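Local coordinates for putative cell surface protein, similar to internalin proteins (PDB 5KZS), which is of unknown function but, as an internalin-like leucine-rich-repeat protein of Listeria, is probably a cell-surface protein, at residues 277-282 with 300-305. Numbering follows the deposited sequence.
Sequences PTVLGS and ESITLD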
# COMPACT_ATOMS: atom_id res chain seq x y z
N PRO A 277 -13.94 -19.22 -15.99
CA PRO A 277 -14.30 -20.32 -15.07
C PRO A 277 -13.44 -21.59 -15.07
O PRO A 277 -13.46 -22.32 -14.08
CB PRO A 277 -15.74 -20.67 -15.49
CG PRO A 277 -16.29 -19.37 -15.97
CD PRO A 277 -15.14 -18.62 -16.60
N THR A 278 -12.68 -21.86 -16.14
CA THR A 278 -12.08 -23.20 -16.27
C THR A 278 -10.92 -23.35 -15.28
O THR A 278 -10.18 -22.40 -15.03
CB THR A 278 -11.65 -23.64 -17.71
OG1 THR A 278 -10.22 -23.76 -17.81
CG2 THR A 278 -12.20 -22.74 -18.84
N VAL A 279 -10.83 -24.54 -14.69
CA VAL A 279 -9.76 -24.94 -13.80
C VAL A 279 -8.95 -26.07 -14.43
O VAL A 279 -9.51 -27.08 -14.85
CB VAL A 279 -10.31 -25.42 -12.45
CG1 VAL A 279 -9.17 -25.67 -11.47
CG2 VAL A 279 -11.32 -24.42 -11.88
N LEU A 280 -7.63 -25.90 -14.44
CA LEU A 280 -6.70 -26.86 -15.04
C LEU A 280 -5.79 -27.48 -13.97
O LEU A 280 -4.80 -26.88 -13.53
CB LEU A 280 -5.85 -26.14 -16.08
CG LEU A 280 -6.56 -25.65 -17.35
CD1 LEU A 280 -5.71 -24.61 -18.06
CD2 LEU A 280 -6.88 -26.80 -18.28
N GLY A 281 -6.11 -28.69 -13.57
CA GLY A 281 -5.24 -29.47 -12.70
C GLY A 281 -4.14 -30.17 -13.49
O GLY A 281 -4.41 -30.75 -14.55
N SER A 282 -2.93 -30.14 -12.95
CA SER A 282 -1.77 -30.67 -13.66
C SER A 282 -0.61 -30.91 -12.73
O SER A 282 -0.43 -30.17 -11.79
CB SER A 282 -1.32 -29.66 -14.73
OG SER A 282 -1.20 -28.35 -14.16
N GLU A 300 -17.37 -26.88 -1.94
CA GLU A 300 -16.29 -25.95 -2.29
C GLU A 300 -14.96 -26.69 -2.47
O GLU A 300 -13.91 -26.27 -1.96
CB GLU A 300 -16.18 -24.81 -1.27
CG GLU A 300 -17.46 -23.99 -1.14
CD GLU A 300 -17.25 -22.59 -0.56
OE1 GLU A 300 -16.46 -22.44 0.41
OE2 GLU A 300 -17.87 -21.63 -1.07
N SER A 301 -15.03 -27.81 -3.19
CA SER A 301 -13.86 -28.63 -3.51
C SER A 301 -13.68 -28.79 -5.01
O SER A 301 -14.62 -28.62 -5.80
CB SER A 301 -13.91 -30.01 -2.82
OG SER A 301 -15.18 -30.31 -2.27
N ILE A 302 -12.45 -29.10 -5.37
CA ILE A 302 -12.06 -29.35 -6.73
C ILE A 302 -11.45 -30.74 -6.72
O ILE A 302 -10.61 -31.04 -5.87
CB ILE A 302 -11.07 -28.28 -7.23
CG1 ILE A 302 -11.82 -26.96 -7.46
CG2 ILE A 302 -10.37 -28.71 -8.52
CD1 ILE A 302 -10.92 -25.74 -7.46
N THR A 303 -11.89 -31.60 -7.66
CA THR A 303 -11.42 -32.97 -7.76
C THR A 303 -10.56 -33.16 -9.01
O THR A 303 -10.96 -32.76 -10.10
CB THR A 303 -12.59 -33.96 -7.77
OG1 THR A 303 -13.33 -33.81 -6.55
CG2 THR A 303 -12.10 -35.40 -7.88
N LEU A 304 -9.39 -33.74 -8.83
CA LEU A 304 -8.50 -34.08 -9.92
C LEU A 304 -8.56 -35.60 -10.13
O LEU A 304 -8.43 -36.35 -9.17
CB LEU A 304 -7.06 -33.69 -9.60
CG LEU A 304 -6.66 -32.29 -9.06
CD1 LEU A 304 -5.33 -31.87 -9.70
CD2 LEU A 304 -7.70 -31.19 -9.26
N ASP A 305 -8.74 -36.03 -11.37
CA ASP A 305 -8.70 -37.46 -11.70
C ASP A 305 -7.25 -37.99 -11.69
O ASP A 305 -6.62 -38.14 -12.73
CB ASP A 305 -9.41 -37.74 -13.03
CG ASP A 305 -9.81 -39.20 -13.20
OD1 ASP A 305 -9.23 -40.08 -12.52
OD2 ASP A 305 -10.73 -39.47 -14.01
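L304 lays one methyl on the bare backbone of G281, with CD1 3.8 Å from the glycine CA and, more loosely, 4.4 Å from the amide N of S282. With CG turned away from its own carbonyl carbon (chi1 -49°), the side chain offers CD1 to the glycine. Because G281 presents no side chain, the leucine comes close to the main chain, and the CA atoms of the two residues are 6.3 Å apart. At V279 and I302 the CA separation grows to 8.6 Å, and both side chains reach across it: V279 CG1 meets I302 CD1 end to end at 4.4 Å, a loose apolar touch. I302 has CG1 beside the backbone N (chi1 -73°) and a nearly extended chain, which carries CD1 out to V279. The two strands run in the same general sense at 48° with 8.3 Å between their axes, as next-nearest neighbours in the C-terminal mixed beta-sheet, consistent with the Ig-like domain that follows the repeats in internalins. Strand 289-296 lies between them in the sheet order, antiparallel to each, and T293 on it touches V279; the angle and the short CA separation at G281 are consistent with a sharply curled sheet, so that inward side chains of the flanking strands meet across it. A G1 beta bulge at E300 and S301, both opposite N296, leads into strand 301-304. The interior continues past the pair: V279 also packs on V318 and Y265, I302 reaches L262, and L304 rests on F316 and V318 of strand 312-320.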